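Local atomic coordinates of DUF3863 domain-containing protein (Parabacteroides distasonis, PDB entry 3LM3), a protein that is of unknown function but is probably a carbohydrate-active enzyme, related to glycoside hydrolases and polysaccharide deacetylases. Residues F22-M28 and W281-E287; Y102-V106 and V320-E324; F362-F367 and L439-Y444; I412-N416 and L432-D436. All blocks are in the same frame, centred on the assembly; numbering follows the deposited sequence.

Contact 1: F22-M28 and W281-E287; sequences FVTLCIM and WVANIWE
Leu-25 pushes its CD1 methyl against the five-membered ring of Trp-286, 3.4 Å from CD1 of the indole, while the same methyl rests near the Asn-284 carbonyl. The leucine reaches diagonally toward the strand end because its CG stands opposite the backbone N (chi1 171°), and the bump it makes fits the angle between that carbonyl and the indole. On the same face Val-23 and Val-282 lie side by side and point the same way, CG2 of Val-23 being 4.1 Å from CB of Val-282. The other face is shaped by Trp-281, whose ring leans across to Thr-24: indole NE1 donates to OG1 at 2.9 Å, with the hydroxyl oxygen close to the ring plane. Ala-283, with only a methyl, lies beside the indole, its backbone N over one face of the ring and its CB 3.9 Å from Thr-24 OG1. Farther along, Cys-26 CB packs on Ile-285 CG1, and the selenium of Met-28 passes CG of Glu-287. Six backbone hydrogen bonds run from Phe-22 O to Trp-286 O in parallel register, the last, from Met-28 N, being the longest at 3.2 Å. Strand 21-29 also pairs with strands 73-76 and 318-320 of the parallel sheet. Phe-322 and Phe-325 of helix 322-332 cover the Thr-24 face, whereas helices 255-277 and 296-313 pack on Val-23, Val-282 and Trp-286.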
# COMPACT_ATOMS: atom_id res chain seq x y z
N PHE A 22 -8.27 -10.26 -5.19
CA PHE A 22 -6.84 -10.32 -5.38
C PHE A 22 -6.10 -9.99 -4.10
O PHE A 22 -6.48 -9.07 -3.39
CB PHE A 22 -6.40 -9.31 -6.41
CG PHE A 22 -7.00 -9.54 -7.76
CD1 PHE A 22 -6.38 -10.38 -8.66
CD2 PHE A 22 -8.20 -8.95 -8.13
CE1 PHE A 22 -6.95 -10.62 -9.90
CE2 PHE A 22 -8.80 -9.23 -9.36
CZ PHE A 22 -8.14 -10.04 -10.26
N VAL A 23 -5.02 -10.73 -3.86
CA VAL A 23 -4.02 -10.37 -2.85
C VAL A 23 -2.69 -10.20 -3.56
O VAL A 23 -2.24 -11.11 -4.27
CB VAL A 23 -3.85 -11.43 -1.74
CG1 VAL A 23 -2.65 -11.10 -0.83
CG2 VAL A 23 -5.14 -11.59 -0.93
N THR A 24 -2.06 -9.05 -3.36
CA THR A 24 -0.72 -8.80 -3.87
C THR A 24 0.23 -8.69 -2.69
O THR A 24 0.14 -7.74 -1.91
CB THR A 24 -0.65 -7.55 -4.73
OG1 THR A 24 -1.09 -6.39 -4.00
CG2 THR A 24 -1.51 -7.67 -6.00
N LEU A 25 1.14 -9.65 -2.56
CA LEU A 25 2.18 -9.66 -1.55
C LEU A 25 3.52 -9.31 -2.15
O LEU A 25 3.86 -9.75 -3.25
CB LEU A 25 2.32 -11.05 -0.93
CG LEU A 25 3.51 -11.28 0.01
CD1 LEU A 25 3.39 -10.43 1.27
CD2 LEU A 25 3.63 -12.78 0.37
N CYS A 26 4.27 -8.51 -1.43
CA CYS A 26 5.69 -8.30 -1.70
C CYS A 26 6.51 -8.73 -0.48
O CYS A 26 6.14 -8.44 0.67
CB CYS A 26 5.97 -6.84 -1.99
SG CYS A 26 7.73 -6.37 -2.00
N ILE A 27 7.59 -9.46 -0.75
CA ILE A 27 8.61 -9.76 0.26
C ILE A 27 9.83 -8.89 -0.04
O ILE A 27 10.35 -8.91 -1.19
CB ILE A 27 9.00 -11.27 0.29
CG1 ILE A 27 7.79 -12.11 0.68
CG2 ILE A 27 10.16 -11.50 1.28
CD1 ILE A 27 8.02 -13.57 0.62
N MSE A 28 10.27 -8.11 0.95
CA MSE A 28 11.36 -7.15 0.81
C MSE A 28 12.69 -7.76 1.27
O MSE A 28 12.75 -8.39 2.35
CB MSE A 28 11.10 -5.89 1.61
CG MSE A 28 12.16 -4.84 1.54
SE MSE A 28 11.71 -3.35 2.69
CE MSE A 28 12.97 -2.07 1.96
N TRP A 281 -9.41 -6.05 -3.53
CA TRP A 281 -7.95 -6.11 -3.57
C TRP A 281 -7.37 -5.80 -2.20
O TRP A 281 -7.72 -4.80 -1.57
CB TRP A 281 -7.42 -5.10 -4.59
CG TRP A 281 -5.93 -4.91 -4.54
CD1 TRP A 281 -4.96 -5.87 -4.63
CD2 TRP A 281 -5.25 -3.66 -4.35
NE1 TRP A 281 -3.71 -5.28 -4.52
CE2 TRP A 281 -3.87 -3.94 -4.31
CE3 TRP A 281 -5.68 -2.34 -4.18
CZ2 TRP A 281 -2.90 -2.94 -4.15
CZ3 TRP A 281 -4.74 -1.37 -3.99
CH2 TRP A 281 -3.37 -1.66 -3.98
N VAL A 282 -6.50 -6.69 -1.75
CA VAL A 282 -5.73 -6.57 -0.53
C VAL A 282 -4.25 -6.55 -0.92
O VAL A 282 -3.79 -7.38 -1.72
CB VAL A 282 -6.00 -7.76 0.41
CG1 VAL A 282 -4.95 -7.85 1.53
CG2 VAL A 282 -7.44 -7.67 0.95
N ALA A 283 -3.52 -5.60 -0.33
CA ALA A 283 -2.08 -5.43 -0.52
C ALA A 283 -1.33 -5.73 0.75
O ALA A 283 -1.81 -5.39 1.85
CB ALA A 283 -1.76 -4.00 -0.95
N ASN A 284 -0.16 -6.34 0.67
CA ASN A 284 0.62 -6.58 1.88
C ASN A 284 2.09 -6.66 1.54
O ASN A 284 2.47 -7.02 0.43
CB ASN A 284 0.15 -7.85 2.58
CG ASN A 284 0.29 -7.81 4.10
OD1 ASN A 284 0.87 -6.90 4.68
ND2 ASN A 284 -0.29 -8.84 4.75
N ILE A 285 2.92 -6.26 2.50
CA ILE A 285 4.39 -6.27 2.38
C ILE A 285 4.93 -6.91 3.64
O ILE A 285 4.63 -6.45 4.75
CB ILE A 285 4.98 -4.88 2.16
CG1 ILE A 285 4.46 -4.27 0.85
CG2 ILE A 285 6.54 -4.96 2.17
CD1 ILE A 285 4.78 -2.78 0.66
N TRP A 286 5.68 -7.98 3.49
CA TRP A 286 6.36 -8.68 4.58
C TRP A 286 7.86 -8.60 4.35
O TRP A 286 8.37 -9.05 3.32
CB TRP A 286 5.99 -10.16 4.64
CG TRP A 286 4.59 -10.49 5.06
CD1 TRP A 286 3.43 -9.86 4.65
CD2 TRP A 286 4.17 -11.49 5.99
NE1 TRP A 286 2.35 -10.44 5.25
CE2 TRP A 286 2.77 -11.43 6.09
CE3 TRP A 286 4.85 -12.40 6.81
CZ2 TRP A 286 2.05 -12.28 6.92
CZ3 TRP A 286 4.11 -13.24 7.61
CH2 TRP A 286 2.75 -13.18 7.67
N GLU A 287 8.60 -8.06 5.30
CA GLU A 287 10.04 -8.00 5.16
C GLU A 287 10.65 -9.35 5.53
O GLU A 287 10.30 -9.93 6.55
CB GLU A 287 10.60 -6.92 6.06
CG GLU A 287 10.12 -5.50 5.75
CD GLU A 287 8.72 -5.15 6.24
OE1 GLU A 287 8.10 -5.89 7.05
OE2 GLU A 287 8.24 -4.06 5.88

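Contact 2: Y102-V106 and V320-E324; sequences YGDEV and VTFGE
A capping box opens helix 322-332, and Glu-105 binds at this N-terminal turn from the start of strand 105-108. Within the box Thr-321 OG1 accepts from Glu-324 N at 2.9 Å, and Glu-324 OE1 answers by taking Thr-321 N at 3.1 Å, approached from above the carboxylate plane. Thr-321 can do this because its hydroxyl sits between the backbone N and the carbonyl carbon (chi1 77°), which leaves CG2 turned to the other segment. That methyl lies 3.6 Å from Glu-105 N and 3.7 Å from Gly-103 O, and CB of the threonine packs on CB of Glu-105. The glutamate runs out fully extended past the threonine, and its OE1 accepts from Gly-323 N at 3.0 Å on the syn side, the N-H...O angle being 158°. Gly-323, without a side chain, lets OE2 come to 3.5 Å from its CA. The carboxylate is thus placed beside amides of the first helical turn, where the helix dipole would probably help to stabilise its negative charge. It is held further from outside: OE1 also bonds Thr-73 OG1, which in turn takes Phe-322 N, and OE2 bonds Gln-145 N. Strand 105-108 pairs in parallel with strand 73-76; Phe-322 lies against Thr-24 and Cys-26 in the middle of strand 21-29, while Glu-105 holds the first helical turn.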
# COMPACT_ATOMS: atom_id res chain seq x y z
N TYR A 102 7.51 -19.94 -10.51
CA TYR A 102 6.20 -19.48 -10.05
C TYR A 102 5.66 -18.30 -10.81
O TYR A 102 4.47 -17.95 -10.67
CB TYR A 102 6.27 -19.06 -8.55
CG TYR A 102 6.73 -20.13 -7.61
CD1 TYR A 102 5.97 -21.24 -7.35
CD2 TYR A 102 7.96 -20.02 -6.99
CE1 TYR A 102 6.43 -22.21 -6.47
CE2 TYR A 102 8.42 -20.97 -6.12
CZ TYR A 102 7.66 -22.08 -5.86
OH TYR A 102 8.11 -23.09 -5.02
N GLY A 103 6.52 -17.61 -11.55
CA GLY A 103 6.13 -16.35 -12.15
C GLY A 103 6.11 -15.22 -11.13
O GLY A 103 5.41 -14.20 -11.30
N ASP A 104 6.89 -15.36 -10.06
CA ASP A 104 7.06 -14.23 -9.13
C ASP A 104 7.67 -13.06 -9.91
O ASP A 104 8.40 -13.27 -10.87
CB ASP A 104 7.98 -14.58 -7.95
CG ASP A 104 7.36 -15.55 -6.95
OD1 ASP A 104 6.11 -15.70 -6.95
OD2 ASP A 104 8.17 -16.11 -6.17
N GLU A 105 7.40 -11.86 -9.44
CA GLU A 105 7.98 -10.63 -9.96
C GLU A 105 9.27 -10.33 -9.17
O GLU A 105 9.36 -10.64 -7.98
CB GLU A 105 6.96 -9.49 -9.82
CG GLU A 105 7.39 -8.12 -10.23
CD GLU A 105 6.25 -7.14 -10.27
OE1 GLU A 105 5.45 -7.09 -9.32
OE2 GLU A 105 6.13 -6.39 -11.27
N VAL A 106 10.23 -9.67 -9.82
CA VAL A 106 11.46 -9.24 -9.19
C VAL A 106 11.65 -7.78 -9.49
O VAL A 106 11.71 -7.37 -10.67
CB VAL A 106 12.66 -10.03 -9.74
CG1 VAL A 106 13.98 -9.62 -8.97
CG2 VAL A 106 12.40 -11.56 -9.63
N VAL A 320 -1.46 -12.75 -6.65
CA VAL A 320 -0.73 -12.32 -7.85
C VAL A 320 0.28 -11.25 -7.49
O VAL A 320 0.28 -10.70 -6.39
CB VAL A 320 -1.71 -11.81 -8.95
CG1 VAL A 320 -2.75 -12.90 -9.28
CG2 VAL A 320 -2.40 -10.53 -8.54
N THR A 321 1.17 -10.96 -8.44
CA THR A 321 2.19 -9.95 -8.21
C THR A 321 1.59 -8.54 -8.21
O THR A 321 0.51 -8.32 -8.79
CB THR A 321 3.34 -10.03 -9.22
OG1 THR A 321 2.90 -9.46 -10.46
CG2 THR A 321 3.83 -11.46 -9.42
N PHE A 322 2.26 -7.58 -7.56
CA PHE A 322 1.83 -6.18 -7.64
C PHE A 322 1.70 -5.74 -9.07
O PHE A 322 0.71 -5.11 -9.45
CB PHE A 322 2.80 -5.26 -6.85
CG PHE A 322 2.44 -5.08 -5.38
CD1 PHE A 322 2.80 -6.03 -4.45
CD2 PHE A 322 1.75 -3.95 -4.96
CE1 PHE A 322 2.48 -5.86 -3.10
CE2 PHE A 322 1.43 -3.78 -3.61
CZ PHE A 322 1.79 -4.74 -2.69
N GLY A 323 2.72 -6.02 -9.89
CA GLY A 323 2.70 -5.61 -11.27
C GLY A 323 1.56 -6.23 -12.06
O GLY A 323 0.92 -5.56 -12.89
N GLU A 324 1.28 -7.51 -11.85
CA GLU A 324 0.19 -8.20 -12.59
C GLU A 324 -1.14 -7.55 -12.24
O GLU A 324 -1.99 -7.31 -13.11
CB GLU A 324 0.07 -9.67 -12.20
CG GLU A 324 0.94 -10.62 -12.84
CD GLU A 324 0.47 -11.99 -12.34
OE1 GLU A 324 0.89 -12.37 -11.24
OE2 GLU A 324 -0.43 -12.60 -12.95

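Contact 3: F362-F367 and L439-Y444; sequences FMNKEF and LIRKYY
Glu-366 OE1 is gripped by two donors: Tyr-443 OH at 2.6 Å on its anti lone pair and Lys-442 NZ at 2.9 Å on its syn lone pair. The lysine bond is also a salt bridge, its extended chain crossing the glutamate at about a right angle. The tyrosine is fixed from a second direction by Asn-364, whose amide lies over one face of the phenol, the planes only 2° apart and CG 3.6 Å above the ring. Asn-364 CG is set between its own backbone N and carbonyl carbon (chi1 61°), which lets OD1 curl back to accept from Glu-366 N and Phe-367 N while ND2 faces the other segment. There ND2 donates to Tyr-444 OH at 3.1 Å, nearly straight and in the amide plane; that hydroxyl also bonds Asn-340. Tyr-444 is sandwiched, with Phe-362 CD2 3.7 Å above the centre of one face and Tyr-443 CB over the other. The Phe-362 ring presents its edge to it. Phe-367 lies against the helix, its CD1 3.6 Å from Leu-439 CG, and directs its edge, in an offset manner, toward the face of Tyr-443 with the planes at 89°. The four rings form an aromatic cluster joining the last turn of helix 434-443 to the four-stranded antiparallel sheet, at the turn between strands 357-363 and 367-374, where Asn-364 makes an Asx turn.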
# COMPACT_ATOMS: atom_id res chain seq x y z
N PHE A 362 -15.74 7.18 0.53
CA PHE A 362 -16.11 7.45 -0.85
C PHE A 362 -14.88 8.05 -1.51
O PHE A 362 -14.30 9.00 -0.98
CB PHE A 362 -17.27 8.46 -0.90
CG PHE A 362 -18.48 8.02 -0.13
CD1 PHE A 362 -18.54 8.20 1.24
CD2 PHE A 362 -19.55 7.39 -0.78
CE1 PHE A 362 -19.65 7.81 1.96
CE2 PHE A 362 -20.67 6.98 -0.05
CZ PHE A 362 -20.70 7.18 1.32
N MSE A 363 -14.48 7.52 -2.65
CA MSE A 363 -13.30 8.00 -3.34
C MSE A 363 -13.57 8.06 -4.84
O MSE A 363 -13.99 7.08 -5.45
CB MSE A 363 -12.11 7.05 -3.10
CG MSE A 363 -11.68 6.95 -1.67
SE MSE A 363 -10.79 5.29 -1.27
CE MSE A 363 -10.29 5.62 0.60
N ASN A 364 -13.35 9.24 -5.40
CA ASN A 364 -13.54 9.43 -6.84
C ASN A 364 -12.46 10.39 -7.37
O ASN A 364 -11.59 10.84 -6.61
CB ASN A 364 -14.97 9.90 -7.13
CG ASN A 364 -15.27 11.22 -6.48
OD1 ASN A 364 -14.69 12.24 -6.81
ND2 ASN A 364 -16.16 11.18 -5.47
N LYS A 365 -12.49 10.70 -8.66
CA LYS A 365 -11.46 11.55 -9.26
C LYS A 365 -11.34 12.91 -8.58
O LYS A 365 -10.29 13.50 -8.52
CB LYS A 365 -11.75 11.74 -10.75
CG LYS A 365 -10.76 12.62 -11.48
CD LYS A 365 -11.10 12.77 -12.95
CE LYS A 365 -12.08 13.87 -13.18
NZ LYS A 365 -12.39 14.11 -14.65
N GLU A 366 -12.48 13.43 -8.11
CA GLU A 366 -12.53 14.80 -7.64
C GLU A 366 -12.42 15.00 -6.13
O GLU A 366 -12.09 16.09 -5.71
CB GLU A 366 -13.75 15.51 -8.20
CG GLU A 366 -13.58 15.81 -9.70
CD GLU A 366 -14.72 16.63 -10.28
OE1 GLU A 366 -15.84 16.10 -10.38
OE2 GLU A 366 -14.47 17.80 -10.60
N PHE A 367 -12.68 13.96 -5.34
CA PHE A 367 -12.50 14.05 -3.89
C PHE A 367 -12.54 12.67 -3.24
O PHE A 367 -13.01 11.69 -3.84
CB PHE A 367 -13.55 14.94 -3.23
CG PHE A 367 -14.98 14.44 -3.35
CD1 PHE A 367 -15.77 14.80 -4.43
CD2 PHE A 367 -15.53 13.63 -2.37
CE1 PHE A 367 -17.10 14.36 -4.52
CE2 PHE A 367 -16.85 13.17 -2.47
CZ PHE A 367 -17.63 13.54 -3.55
N LEU A 439 -20.35 19.63 -4.85
CA LEU A 439 -19.39 18.60 -5.35
C LEU A 439 -19.78 17.22 -4.87
O LEU A 439 -19.84 16.27 -5.66
CB LEU A 439 -17.96 18.94 -4.96
CG LEU A 439 -16.85 18.03 -5.53
CD1 LEU A 439 -16.89 18.08 -7.06
CD2 LEU A 439 -15.47 18.40 -5.04
N ILE A 440 -20.08 17.09 -3.57
CA ILE A 440 -20.59 15.84 -3.06
C ILE A 440 -21.87 15.38 -3.75
O ILE A 440 -21.99 14.22 -4.14
CB ILE A 440 -20.75 15.89 -1.50
CG1 ILE A 440 -19.38 16.07 -0.85
CG2 ILE A 440 -21.42 14.65 -0.97
CD1 ILE A 440 -19.46 16.40 0.62
N ARG A 441 -22.83 16.31 -3.89
CA ARG A 441 -24.14 15.97 -4.48
C ARG A 441 -24.03 15.47 -5.93
O ARG A 441 -24.80 14.59 -6.33
CB ARG A 441 -25.12 17.16 -4.41
CG ARG A 441 -26.56 16.78 -4.78
CD ARG A 441 -27.48 18.00 -4.86
NE ARG A 441 -27.67 18.60 -3.54
CZ ARG A 441 -28.60 18.22 -2.66
NH1 ARG A 441 -29.45 17.24 -2.95
NH2 ARG A 441 -28.68 18.84 -1.49
N LYS A 442 -23.07 16.02 -6.67
CA LYS A 442 -22.72 15.60 -8.03
C LYS A 442 -22.44 14.11 -8.13
O LYS A 442 -22.80 13.47 -9.13
CB LYS A 442 -21.48 16.37 -8.50
CG LYS A 442 -20.93 15.98 -9.88
CD LYS A 442 -19.75 16.87 -10.24
CE LYS A 442 -19.02 16.39 -11.49
NZ LYS A 442 -17.97 17.38 -11.89
N TYR A 443 -21.78 13.56 -7.12
CA TYR A 443 -21.49 12.15 -7.09
C TYR A 443 -22.44 11.32 -6.24
O TYR A 443 -22.80 10.21 -6.64
CB TYR A 443 -20.04 11.93 -6.60
CG TYR A 443 -18.98 12.33 -7.58
CD1 TYR A 443 -18.56 13.63 -7.68
CD2 TYR A 443 -18.38 11.38 -8.42
CE1 TYR A 443 -17.61 14.02 -8.57
CE2 TYR A 443 -17.41 11.75 -9.32
CZ TYR A 443 -17.02 13.07 -9.41
OH TYR A 443 -16.04 13.48 -10.28
N TYR A 444 -22.80 11.81 -5.05
CA TYR A 444 -23.56 11.05 -4.05
C TYR A 444 -24.71 11.91 -3.49
O TYR A 444 -24.70 12.31 -2.32
CB TYR A 444 -22.66 10.55 -2.89
CG TYR A 444 -21.31 10.01 -3.35
CD1 TYR A 444 -21.23 8.86 -4.11
CD2 TYR A 444 -20.14 10.69 -3.03
CE1 TYR A 444 -19.98 8.37 -4.55
CE2 TYR A 444 -18.88 10.20 -3.47
CZ TYR A 444 -18.82 9.07 -4.24
OH TYR A 444 -17.58 8.60 -4.65

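Contact 4: I412-N416 and L432-D436; sequences INKIN and LEKED
Two bends in the Lys-414 chain, at chi2 (-48°) and chi4 (79°), fold its ammonium toward Asp-436, whose CG lies opposite its carbonyl carbon (chi1 -70°) and points back at the lysine. The two side chains approach from opposite directions, and Lys-414 NZ meets Asp-436 OD2 at 2.8 Å on the syn lone pair. Asp-436 OD1 is a weak partner of Lys-414 NZ at 3.3 Å; its stronger tie is a salt bridge to Arg-389. Glu-435 also brings OE2 within 3.3 Å of Lys-414 NZ, a weak hydrogen bond within a salt bridge, while Glu-433 adds a looser ion pair to the same nitrogen through OE2 at 3.6 Å. The four residues make a salt-bridge network at the N-terminal end of helix 434-443, where Glu-433 occupies the N-cap position. Three acidic groups around one ammonium probably help to keep the lysine charged, and Arg-389 would offset some of the negative charge left over. Next to this polar group, Ile-415 and Leu-432 make the apolar part of the contact, CD1 of the isoleucine touching CD2 of the leucine at 3.7 Å. The loop is itself fastened to strand 383-389, with Ile-415 in a backbone bond to Phe-387 and Asn-413 OD1 taking Arg-389 N. Phe-387 also touches the side chains of Lys-414 and Asp-436, placing both beside this edge strand of the antiparallel sheet.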
# COMPACT_ATOMS: atom_id res chain seq x y z
N ILE A 412 -3.71 17.63 1.83
CA ILE A 412 -4.69 17.99 2.85
C ILE A 412 -5.25 19.35 2.50
O ILE A 412 -4.48 20.27 2.13
CB ILE A 412 -4.00 18.03 4.24
CG1 ILE A 412 -3.62 16.62 4.68
CG2 ILE A 412 -4.89 18.64 5.33
CD1 ILE A 412 -2.76 16.53 5.96
N ASN A 413 -6.57 19.49 2.56
CA ASN A 413 -7.17 20.80 2.37
C ASN A 413 -8.33 20.96 3.35
O ASN A 413 -8.08 21.39 4.47
CB ASN A 413 -7.49 21.08 0.89
CG ASN A 413 -8.12 19.91 0.16
OD1 ASN A 413 -9.23 19.50 0.46
ND2 ASN A 413 -7.43 19.45 -0.88
N LYS A 414 -9.55 20.56 3.01
CA LYS A 414 -10.72 20.95 3.84
C LYS A 414 -10.75 20.28 5.24
O LYS A 414 -10.66 20.96 6.27
CB LYS A 414 -12.03 20.71 3.09
CG LYS A 414 -12.13 21.42 1.72
CD LYS A 414 -11.72 22.91 1.80
CE LYS A 414 -12.27 23.76 0.62
NZ LYS A 414 -13.71 24.14 0.76
N ILE A 415 -10.91 18.97 5.28
CA ILE A 415 -10.98 18.20 6.52
C ILE A 415 -10.15 16.93 6.33
O ILE A 415 -10.34 16.20 5.35
CB ILE A 415 -12.45 17.81 6.88
CG1 ILE A 415 -13.32 19.08 7.02
CG2 ILE A 415 -12.53 16.99 8.17
CD1 ILE A 415 -14.77 18.81 7.37
N ASN A 416 -9.26 16.65 7.29
CA ASN A 416 -8.41 15.46 7.22
C ASN A 416 -8.60 14.59 8.45
O ASN A 416 -8.62 15.09 9.57
CB ASN A 416 -6.94 15.85 7.04
CG ASN A 416 -6.02 14.68 7.24
OD1 ASN A 416 -5.58 14.44 8.37
ND2 ASN A 416 -5.79 13.90 6.18
N LEU A 432 -20.86 21.65 5.88
CA LEU A 432 -19.88 21.98 4.85
C LEU A 432 -20.34 23.18 4.03
O LEU A 432 -21.53 23.45 3.91
CB LEU A 432 -19.62 20.79 3.92
CG LEU A 432 -19.11 19.52 4.60
CD1 LEU A 432 -18.88 18.47 3.54
CD2 LEU A 432 -17.82 19.76 5.43
N GLU A 433 -19.38 23.89 3.47
CA GLU A 433 -19.68 25.00 2.57
C GLU A 433 -20.49 24.54 1.36
O GLU A 433 -20.37 23.40 0.91
CB GLU A 433 -18.38 25.66 2.09
CG GLU A 433 -17.48 26.18 3.22
CD GLU A 433 -16.12 26.63 2.72
OE1 GLU A 433 -16.08 27.40 1.73
OE2 GLU A 433 -15.09 26.22 3.31
N LYS A 434 -21.30 25.43 0.80
CA LYS A 434 -22.26 25.04 -0.25
C LYS A 434 -21.58 24.34 -1.44
O LYS A 434 -22.12 23.38 -2.01
CB LYS A 434 -23.03 26.29 -0.73
CG LYS A 434 -24.07 26.05 -1.84
CD LYS A 434 -25.05 24.91 -1.51
CE LYS A 434 -26.22 24.88 -2.49
NZ LYS A 434 -25.89 25.09 -3.93
N GLU A 435 -20.40 24.83 -1.77
CA GLU A 435 -19.66 24.39 -2.95
C GLU A 435 -19.20 22.97 -2.73
O GLU A 435 -19.10 22.18 -3.68
CB GLU A 435 -18.43 25.27 -3.20
CG GLU A 435 -17.46 25.42 -2.02
CD GLU A 435 -16.15 26.11 -2.39
OE1 GLU A 435 -16.15 26.91 -3.36
OE2 GLU A 435 -15.13 25.86 -1.70
N ASP A 436 -18.87 22.66 -1.47
CA ASP A 436 -18.41 21.32 -1.08
C ASP A 436 -19.58 20.38 -1.10
O ASP A 436 -19.49 19.28 -1.63
CB ASP A 436 -17.73 21.38 0.28
CG ASP A 436 -16.41 22.10 0.26
OD1 ASP A 436 -15.81 22.21 -0.84
OD2 ASP A 436 -15.91 22.49 1.35

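From the N terminus, strand 21-29 opens contact 1, which closes more than 250 residues later at strand 280-287. Segment 102-106 opens contact 2 inside that loop, but its partner 320-324 follows strand 280-287, so contacts 1 and 2 cross. They also touch, Val-23 O lying 3.0 Å from Val-320 N, a probable hydrogen bond, and both reach the same parallel sheet. Contacts 3 and 4 come afterwards, in series with the first two. Contact 3 joins the antiparallel sheet to the end of helix 434-443, and contact 4 is nested in its loop, tying segment 412-416 to the start of the same helix; Ile-440 packs on Leu-432 between them.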